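Long-range contacts in phytoene synthase (Enterococcus hirae, PDB 5IYS), which binds magnesium and a farnesyl thiodiphosphate inhibitor, and probably condenses prenyl diphosphates head to head as a dehydrosqualene synthase: residues 14-19 / 89-94; 31-36 / 243-248; 119-124 / 185-190. One frame throughout, in Å; residues are numbered along the deposited sequence.

Overall arrangement
All three contacts belong to one all-helical chain of the squalene/phytoene synthase family, whose central pocket holds two farnesyl thiodiphosphate molecules and magnesium ions. Interaction 2 comes closest to that pocket: the side chain of Phe34 lies about 4 Å from a ligand. Interaction 1 stands further back, with Cys19 about 10 Å from a ligand. Helices 13-26 and 28-34 follow each other in the chain, and the centres of interactions 1 and 2 are about 21 Å apart. Interaction 3 lies across the chain's centre from both, about 38 Å from interaction 1 and about 31 Å from interaction 2 between centres; its Leu185 side chain is about 11 Å from a magnesium ion.

Interaction 1 (14-19 / 89-94)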
loop_
_atom_site.group_PDB
_atom_site.type_symbol
_atom_site.label_atom_id
_atom_site.label_comp_id
_atom_site.label_asym_id
_atom_site.label_seq_id
_atom_site.Cartn_x
_atom_site.Cartn_y
_atom_site.Cartn_z
ATOM N N LYS A 14 -2.514 -3.530 -24.940
ATOM C CA LYS A 14 -1.578 -4.538 -24.449
ATOM C C LYS A 14 -0.780 -4.077 -23.242
ATOM O O LYS A 14 -0.439 -4.871 -22.378
ATOM C CB LYS A 14 -0.619 -4.995 -25.544
ATOM C CG LYS A 14 -1.279 -5.947 -26.577
ATOM C CD LYS A 14 -0.240 -6.452 -27.589
ATOM C CE LYS A 14 -0.849 -6.623 -28.977
ATOM N NZ LYS A 14 -1.716 -7.839 -29.085
ATOM N N ASP A 15 -0.368 -2.816 -23.239
ATOM C CA ASP A 15 0.328 -2.286 -22.073
ATOM C C ASP A 15 -0.545 -2.292 -20.818
ATOM O O ASP A 15 -0.084 -2.687 -19.753
ATOM C CB ASP A 15 0.913 -0.895 -22.367
ATOM C CG ASP A 15 1.842 -0.917 -23.578
ATOM O OD1 ASP A 15 2.571 -1.916 -23.766
ATOM O OD2 ASP A 15 1.754 -0.003 -24.412
ATOM N N PHE A 16 -1.797 -1.855 -20.935
ATOM C CA PHE A 16 -2.717 -1.939 -19.799
ATOM C C PHE A 16 -3.005 -3.382 -19.411
ATOM O O PHE A 16 -3.047 -3.708 -18.234
ATOM C CB PHE A 16 -4.015 -1.192 -20.098
ATOM C CG PHE A 16 -3.891 0.291 -19.892
ATOM C CD1 PHE A 16 -3.559 0.780 -18.635
ATOM C CD2 PHE A 16 -3.897 1.162 -20.980
ATOM C CE1 PHE A 16 -3.436 2.155 -18.430
ATOM C CE2 PHE A 16 -3.667 2.550 -20.791
ATOM C CZ PHE A 16 -3.371 3.025 -19.527
ATOM N N ALA A 17 -3.050 -4.276 -20.399
ATOM C CA ALA A 17 -3.213 -5.717 -20.094
ATOM C C ALA A 17 -2.009 -6.237 -19.339
ATOM O O ALA A 17 -2.150 -6.990 -18.370
ATOM C CB ALA A 17 -3.459 -6.551 -21.361
ATOM N N TYR A 18 -0.822 -5.789 -19.738
ATOM C CA TYR A 18 0.380 -6.165 -19.021
ATOM C C TYR A 18 0.290 -5.801 -17.539
ATOM O O TYR A 18 0.601 -6.609 -16.649
ATOM C CB TYR A 18 1.593 -5.512 -19.676
ATOM C CG TYR A 18 2.870 -5.703 -18.912
ATOM C CD1 TYR A 18 3.726 -6.764 -19.206
ATOM C CD2 TYR A 18 3.257 -4.796 -17.947
ATOM C CE1 TYR A 18 4.918 -6.919 -18.526
ATOM C CE2 TYR A 18 4.445 -4.940 -17.263
ATOM C CZ TYR A 18 5.277 -5.992 -17.568
ATOM O OH TYR A 18 6.453 -6.113 -16.859
ATOM N N CYS A 19 -0.061 -4.541 -17.272
ATOM C CA CYS A 19 -0.288 -4.104 -15.895
ATOM C C CYS A 19 -1.415 -4.841 -15.163
ATOM O O CYS A 19 -1.260 -5.191 -13.995
ATOM C CB CYS A 19 -0.508 -2.582 -15.848
ATOM S SG CYS A 19 0.836 -1.613 -16.603
ATOM N N TRP A 89 5.618 2.223 -18.420
ATOM C CA TRP A 89 5.775 3.660 -18.640
ATOM C C TRP A 89 4.847 4.186 -19.725
ATOM O O TRP A 89 4.278 5.267 -19.566
ATOM C CB TRP A 89 7.236 4.001 -18.982
ATOM C CG TRP A 89 8.131 3.922 -17.773
ATOM C CD1 TRP A 89 9.110 3.008 -17.541
ATOM C CD2 TRP A 89 8.069 4.755 -16.599
ATOM N NE1 TRP A 89 9.710 3.248 -16.326
ATOM C CE2 TRP A 89 9.064 4.299 -15.712
ATOM C CE3 TRP A 89 7.251 5.824 -16.209
ATOM C CZ2 TRP A 89 9.321 4.936 -14.487
ATOM C CZ3 TRP A 89 7.478 6.442 -14.984
ATOM C CH2 TRP A 89 8.484 5.972 -14.117
ATOM N N ARG A 90 4.554 3.353 -20.727
ATOM C CA ARG A 90 3.603 3.746 -21.780
ATOM C C ARG A 90 2.167 3.824 -21.223
ATOM O O ARG A 90 1.432 4.804 -21.471
ATOM C CB ARG A 90 3.657 2.807 -22.998
ATOM C CG ARG A 90 4.887 3.058 -23.931
ATOM C CD ARG A 90 4.822 2.201 -25.167
ATOM N NE ARG A 90 4.552 0.801 -24.860
ATOM C CZ ARG A 90 5.449 -0.178 -24.962
ATOM N NH1 ARG A 90 6.664 0.093 -25.405
ATOM N NH2 ARG A 90 5.124 -1.433 -24.646
ATOM N N ALA A 91 1.797 2.845 -20.402
ATOM C CA ALA A 91 0.486 2.912 -19.724
ATOM C C ALA A 91 0.441 4.131 -18.804
ATOM O O ALA A 91 -0.539 4.886 -18.808
ATOM C CB ALA A 91 0.245 1.621 -18.896
ATOM N N LEU A 92 1.510 4.359 -18.037
ATOM C CA LEU A 92 1.546 5.555 -17.194
ATOM C C LEU A 92 1.471 6.861 -17.957
ATOM O O LEU A 92 0.809 7.795 -17.504
ATOM C CB LEU A 92 2.731 5.580 -16.223
ATOM C CG LEU A 92 2.684 4.594 -15.047
ATOM C CD1 LEU A 92 4.050 4.685 -14.371
ATOM C CD2 LEU A 92 1.508 4.932 -14.096
ATOM N N SER A 93 2.083 6.930 -19.135
ATOM C CA SER A 93 1.953 8.130 -19.958
ATOM C C SER A 93 0.496 8.436 -20.300
ATOM O O SER A 93 0.068 9.596 -20.314
ATOM C CB SER A 93 2.739 7.975 -21.262
ATOM O OG SER A 93 2.806 9.222 -21.934
ATOM N N VAL A 94 -0.281 7.415 -20.644
ATOM C CA VAL A 94 -1.724 7.627 -20.846
ATOM C C VAL A 94 -2.486 8.132 -19.621
ATOM O O VAL A 94 -3.318 9.053 -19.701
ATOM C CB VAL A 94 -2.408 6.326 -21.358
ATOM C CG1 VAL A 94 -3.918 6.529 -21.438
ATOM C CG2 VAL A 94 -1.859 5.923 -22.706
#
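Asp15 and Ala91 mark the nearest backbone approach, CA to CA 5.7 Å, where the axes of the two helical segments pass 8.7 Å apart at a signed crossing angle of -108°. The small Ala91 side chain sits at this steep helix-helix crossing, part of the all-helical fold of the squalene/phytoene synthase family. Ala91 CB lies over one face of the Phe16 ring, 4.0 Å from the ring centroid and displaced toward the rim, a CH-pi contact; Cys19 SG touches the same CB. The Phe16 ring also reaches Val94, whose CB lies near the ring plane, 3.9 Å from Phe16 CZ. On another side of the crossing, Arg90 and Asp15 form a bidentate salt bridge: Arg90 NH2 meets Asp15 OD1 at 2.7 Å, and Arg90 NE meets Asp15 OD2 at 2.9 Å. Both bonds are nearly straight and leave close to the guanidinium plane, but they meet the oxygens from above the carboxylate plane, the two planes being 40° apart. Arg90 NH1 bonds to Asn85 OD1, a second hold on the guanidinium. Helix 39-60 covers the crossing through Gln43, Ala47 and Ala50, which touch Phe16, Ala91 and Cys19, while Phe9 stacks on Phe16.

Interaction 2 (31-36 / 243-248); sequences YLAFSQ and ASAAFI
Gln36 reaches across to Ser244 just beyond the tight approach of Ala33 to Ala245. From its CB the chain runs to CG, anti to its own carbonyl carbon (chi1 -65°), and on to CD in extended form (chi2 172°). At the tip the amide divides its work. Gln36 NE2 gives one nearly straight bond to Ser244 OG at 3.0 Å and another, also 3.0 Å, to Ala33 O, which it meets on a lone pair in the carbonyl plane; both acceptors lie close to the amide plane. OE1 takes a hydrogen bond from Gln240 NE2. Ser244 OG also bonds to Gln240 O, so Gln240 holds both partners of the bridge. Ala33 O accepts from Gln36 N as well as NE2, so two bonds hold Gln36 to the turn. Beside the bridge, close alanine-alanine helix packing brings Ala33 CA to 5.0 Å from Ala245 CA, with Ala33 CB 3.4 Å from Ala245 N. This packing sits behind a wall residue of the ligand pocket: Ala245 CB meets the CE2 and CZ end of Phe34, which touches a bound farnesyl thiodiphosphate. Helix 39-60 backs Phe34 through Val45, and helix 272-287 lays Leu279 against Gln36 and Ser244.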
loop_
_atom_site.group_PDB
_atom_site.type_symbol
_atom_site.label_atom_id
_atom_site.label_comp_id
_atom_site.label_asym_id
_atom_site.label_seq_id
_atom_site.Cartn_x
_atom_site.Cartn_y
_atom_site.Cartn_z
ATOM N N TYR A 31 -6.738 -6.080 -6.549
ATOM C CA TYR A 31 -7.391 -6.322 -7.828
ATOM C C TYR A 31 -8.891 -6.407 -7.651
ATOM O O TYR A 31 -9.622 -5.789 -8.407
ATOM C CB TYR A 31 -6.903 -7.632 -8.505
ATOM C CG TYR A 31 -7.491 -7.850 -9.878
ATOM C CD1 TYR A 31 -7.465 -6.842 -10.835
ATOM C CD2 TYR A 31 -7.935 -9.113 -10.283
ATOM C CE1 TYR A 31 -8.001 -7.016 -12.088
ATOM C CE2 TYR A 31 -8.438 -9.313 -11.563
ATOM C CZ TYR A 31 -8.440 -8.273 -12.469
ATOM O OH TYR A 31 -8.941 -8.467 -13.743
ATOM N N LEU A 32 -9.353 -7.180 -6.664
ATOM C CA LEU A 32 -10.795 -7.286 -6.416
ATOM C C LEU A 32 -11.370 -5.912 -6.046
ATOM O O LEU A 32 -12.352 -5.453 -6.644
ATOM C CB LEU A 32 -11.030 -8.227 -5.235
ATOM C CG LEU A 32 -12.496 -8.349 -4.791
ATOM C CD1 LEU A 32 -13.306 -8.772 -6.009
ATOM C CD2 LEU A 32 -12.586 -9.408 -3.691
ATOM N N ALA A 33 -10.724 -5.226 -5.104
ATOM C CA ALA A 33 -11.248 -3.947 -4.633
ATOM C C ALA A 33 -11.288 -2.935 -5.784
ATOM O O ALA A 33 -12.347 -2.381 -6.093
ATOM C CB ALA A 33 -10.400 -3.433 -3.499
ATOM N N PHE A 34 -10.168 -2.739 -6.480
ATOM C CA PHE A 34 -10.109 -1.681 -7.485
ATOM C C PHE A 34 -10.793 -1.998 -8.783
ATOM O O PHE A 34 -11.059 -1.111 -9.579
ATOM C CB PHE A 34 -8.684 -1.140 -7.681
ATOM C CG PHE A 34 -8.212 -0.285 -6.526
ATOM C CD1 PHE A 34 -8.851 0.907 -6.243
ATOM C CD2 PHE A 34 -7.261 -0.757 -5.631
ATOM C CE1 PHE A 34 -8.458 1.682 -5.143
ATOM C CE2 PHE A 34 -6.829 0.022 -4.550
ATOM C CZ PHE A 34 -7.417 1.252 -4.311
ATOM N N SER A 35 -11.101 -3.273 -9.001
ATOM C CA SER A 35 -11.838 -3.690 -10.178
ATOM C C SER A 35 -13.276 -3.187 -10.146
ATOM O O SER A 35 -13.945 -3.167 -11.178
ATOM C CB SER A 35 -11.807 -5.217 -10.307
ATOM O OG SER A 35 -12.706 -5.782 -9.371
ATOM N N GLN A 36 -13.698 -2.653 -9.007
ATOM C CA GLN A 36 -15.023 -2.035 -8.903
ATOM C C GLN A 36 -15.094 -0.620 -9.479
ATOM O O GLN A 36 -16.182 -0.059 -9.564
ATOM C CB GLN A 36 -15.466 -1.999 -7.445
ATOM C CG GLN A 36 -15.664 -3.412 -6.887
ATOM C CD GLN A 36 -15.922 -3.400 -5.394
ATOM O OE1 GLN A 36 -17.054 -3.571 -4.922
ATOM N NE2 GLN A 36 -14.883 -3.072 -4.646
ATOM N N ALA A 243 -13.091 2.293 -0.455
ATOM C CA ALA A 243 -13.478 1.708 0.820
ATOM C C ALA A 243 -13.278 0.199 0.898
ATOM O O ALA A 243 -12.812 -0.342 1.915
ATOM C CB ALA A 243 -14.943 2.100 1.128
ATOM N N SER A 244 -13.609 -0.514 -0.181
ATOM C CA SER A 244 -13.299 -1.951 -0.254
ATOM C C SER A 244 -11.822 -2.245 -0.003
ATOM O O SER A 244 -11.464 -3.124 0.810
ATOM C CB SER A 244 -13.732 -2.566 -1.599
ATOM O OG SER A 244 -15.134 -2.477 -1.711
ATOM N N ALA A 245 -10.951 -1.522 -0.695
ATOM C CA ALA A 245 -9.525 -1.753 -0.482
ATOM C C ALA A 245 -9.172 -1.564 0.998
ATOM O O ALA A 245 -8.440 -2.374 1.584
ATOM C CB ALA A 245 -8.668 -0.855 -1.371
ATOM N N ALA A 246 -9.678 -0.486 1.599
ATOM C CA ALA A 246 -9.408 -0.206 2.989
ATOM C C ALA A 246 -9.935 -1.338 3.901
ATOM O O ALA A 246 -9.238 -1.728 4.834
ATOM C CB ALA A 246 -10.014 1.185 3.382
ATOM N N PHE A 247 -11.216 -1.710 3.755
ATOM C CA PHE A 247 -11.828 -2.688 4.665
ATOM C C PHE A 247 -11.177 -4.059 4.505
ATOM O O PHE A 247 -10.861 -4.743 5.496
ATOM C CB PHE A 247 -13.323 -2.834 4.377
ATOM C CG PHE A 247 -14.202 -1.834 5.098
ATOM C CD1 PHE A 247 -14.051 -0.476 4.888
ATOM C CD2 PHE A 247 -15.339 -2.280 5.775
ATOM C CE1 PHE A 247 -14.944 0.458 5.473
ATOM C CE2 PHE A 247 -16.244 -1.381 6.328
ATOM C CZ PHE A 247 -16.032 -0.006 6.193
ATOM N N ILE A 248 -10.911 -4.441 3.262
ATOM C CA ILE A 248 -10.215 -5.718 3.054
ATOM C C ILE A 248 -8.828 -5.717 3.702
ATOM O O ILE A 248 -8.442 -6.704 4.335
ATOM C CB ILE A 248 -10.202 -6.127 1.568
ATOM C CG1 ILE A 248 -11.634 -6.493 1.171
ATOM C CG2 ILE A 248 -9.257 -7.298 1.264
ATOM C CD1 ILE A 248 -11.923 -6.335 -0.323
#

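Interaction 3 (119-124 / 185-190)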
loop_
_atom_site.group_PDB
_atom_site.type_symbol
_atom_site.label_atom_id
_atom_site.label_comp_id
_atom_site.label_asym_id
_atom_site.label_seq_id
_atom_site.Cartn_x
_atom_site.Cartn_y
_atom_site.Cartn_z
ATOM N N PHE A 119 18.716 -1.625 5.232
ATOM C CA PHE A 119 17.659 -1.567 6.237
ATOM C C PHE A 119 18.152 -1.136 7.619
ATOM O O PHE A 119 19.133 -1.686 8.105
ATOM C CB PHE A 119 16.913 -2.899 6.349
ATOM C CG PHE A 119 15.702 -2.806 7.229
ATOM C CD1 PHE A 119 14.577 -2.131 6.788
ATOM C CD2 PHE A 119 15.772 -3.182 8.559
ATOM C CE1 PHE A 119 13.494 -1.948 7.620
ATOM C CE2 PHE A 119 14.711 -2.968 9.396
ATOM C CZ PHE A 119 13.587 -2.312 8.932
ATOM N N LYS A 120 17.483 -0.159 8.234
ATOM C CA LYS A 120 17.674 0.157 9.652
ATOM C C LYS A 120 16.326 0.138 10.357
ATOM O O LYS A 120 15.355 0.691 9.846
ATOM C CB LYS A 120 18.271 1.553 9.836
ATOM C CG LYS A 120 19.483 1.864 8.971
ATOM C CD LYS A 120 20.730 1.233 9.534
ATOM C CE LYS A 120 21.925 1.531 8.643
ATOM N NZ LYS A 120 23.121 0.795 9.135
ATOM N N GLN A 121 16.264 -0.502 11.520
ATOM C CA GLN A 121 15.097 -0.428 12.391
ATOM C C GLN A 121 14.788 1.006 12.805
ATOM O O GLN A 121 15.666 1.702 13.316
ATOM C CB GLN A 121 15.343 -1.249 13.665
ATOM C CG GLN A 121 14.126 -1.313 14.577
ATOM C CD GLN A 121 14.395 -2.032 15.874
ATOM O OE1 GLN A 121 15.518 -2.477 16.126
ATOM N NE2 GLN A 121 13.380 -2.100 16.733
ATOM N N PRO A 122 13.522 1.432 12.669
ATOM C CA PRO A 122 13.154 2.762 13.143
ATOM C C PRO A 122 13.461 2.904 14.624
ATOM O O PRO A 122 13.091 2.022 15.391
ATOM C CB PRO A 122 11.638 2.778 12.957
ATOM C CG PRO A 122 11.243 1.369 12.973
ATOM C CD PRO A 122 12.346 0.675 12.219
ATOM N N GLU A 123 13.980 4.054 15.047
ATOM C CA GLU A 123 14.192 4.277 16.470
ATOM C C GLU A 123 12.911 4.748 17.148
ATOM O O GLU A 123 12.561 4.285 18.242
ATOM C CB GLU A 123 15.370 5.237 16.713
ATOM C CG GLU A 123 16.446 5.152 15.623
ATOM C CD GLU A 123 17.872 5.068 16.149
ATOM O OE1 GLU A 123 18.703 5.904 15.736
ATOM O OE2 GLU A 123 18.183 4.139 16.930
ATOM N N THR A 124 12.132 5.568 16.448
ATOM C CA THR A 124 10.916 6.118 17.049
ATOM C C THR A 124 9.681 5.848 16.168
ATOM O O THR A 124 9.834 5.506 15.000
ATOM C CB THR A 124 11.067 7.633 17.239
ATOM O OG1 THR A 124 11.267 8.229 15.958
ATOM C CG2 THR A 124 12.302 7.956 18.096
ATOM N N LEU A 185 9.064 -2.786 13.902
ATOM C CA LEU A 185 8.638 -2.299 15.210
ATOM C C LEU A 185 9.723 -1.371 15.777
ATOM O O LEU A 185 10.904 -1.561 15.491
ATOM C CB LEU A 185 8.417 -3.478 16.166
ATOM C CG LEU A 185 7.449 -4.556 15.678
ATOM C CD1 LEU A 185 7.415 -5.710 16.688
ATOM C CD2 LEU A 185 6.047 -3.987 15.449
ATOM N N THR A 186 9.315 -0.313 16.468
ATOM C CA THR A 186 10.265 0.712 16.848
ATOM C C THR A 186 11.074 0.303 18.074
ATOM O O THR A 186 10.622 -0.473 18.924
ATOM C CB THR A 186 9.625 2.098 17.037
ATOM O OG1 THR A 186 8.859 2.135 18.247
ATOM C CG2 THR A 186 8.730 2.440 15.845
ATOM N N LYS A 187 12.326 0.741 18.099
ATOM C CA LYS A 187 13.122 0.588 19.313
ATOM C C LYS A 187 12.425 1.120 20.560
ATOM O O LYS A 187 12.369 0.457 21.597
ATOM C CB LYS A 187 14.492 1.214 19.117
ATOM C CG LYS A 187 15.354 0.403 18.185
ATOM C CD LYS A 187 16.784 0.927 18.192
ATOM C CE LYS A 187 17.623 0.267 17.099
ATOM N NZ LYS A 187 18.752 1.166 16.725
ATOM N N GLU A 188 11.776 2.266 20.420
ATOM C CA GLU A 188 11.079 2.867 21.536
ATOM C C GLU A 188 9.890 2.052 22.030
ATOM O O GLU A 188 9.738 1.840 23.238
ATOM C CB GLU A 188 10.738 4.312 21.196
ATOM C CG GLU A 188 9.349 4.781 21.558
ATOM C CD GLU A 188 9.116 6.192 21.050
ATOM O OE1 GLU A 188 8.408 6.354 20.027
ATOM O OE2 GLU A 188 9.754 7.114 21.607
ATOM N N ASP A 189 9.130 1.476 21.098
ATOM C CA ASP A 189 8.053 0.565 21.459
ATOM C C ASP A 189 8.540 -0.717 22.127
ATOM O O ASP A 189 7.975 -1.146 23.129
ATOM C CB ASP A 189 7.170 0.266 20.246
ATOM C CG ASP A 189 6.201 1.399 19.955
ATOM O OD1 ASP A 189 5.625 1.913 20.939
ATOM O OD2 ASP A 189 5.989 1.747 18.764
ATOM N N MET A 190 9.566 -1.339 21.557
ATOM C CA MET A 190 10.139 -2.548 22.139
ATOM C C MET A 190 10.572 -2.329 23.588
ATOM O O MET A 190 10.270 -3.152 24.456
ATOM C CB MET A 190 11.358 -2.968 21.333
ATOM C CG MET A 190 11.138 -2.871 19.845
ATOM S SD MET A 190 11.509 -4.464 19.105
ATOM C CE MET A 190 10.032 -5.313 19.654
#
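Gln121 gives one donor to Leu185, just ahead of helix 187-193, while Pro122 and Glu123 give two backbone acceptors to its first turn. Gln121 is extended, CG anti to the backbone N (chi1 -175°), and its NE2 gives a 2.8 Å hydrogen bond to Leu185 O, tilted 33° out of the carbonyl plane. Gln121 CD lies 3.5 Å from Lys187 CG; Gln121 NE2 and Lys187 N are neighbours as two donors, not partners. Lys187 N instead bonds to Pro122 O at 3.1 Å, in the carbonyl plane, and Glu188 N bonds to Glu123 O, nearly along the C=O axis. Two amides of the first helical turn, which have no acceptors within their own helix, are satisfied by loop 119-124, which runs on into helix 125-143. Thr186 is the N-cap: its OG1 accepts from Asp189 N at 2.9 Å, so side chain and loop share the capping of this helix start. Asp189 OD2 forms a salt bridge with Arg125 of helix 125-143. Thr124 in turn occupies the N-cap of that helix, and its OG1 is hydrogen-bonded to Asp127 OD2. On the exposed side, the Glu123 and Lys187 side chains run alongside each other in the same direction and join in a salt bridge, Lys187 NZ 3.0 Å from Glu123 OE2 and above the carboxylate plane. Leu128 packs against Pro122 and Thr186, whose CG and CG2 lie 4.0 Å apart.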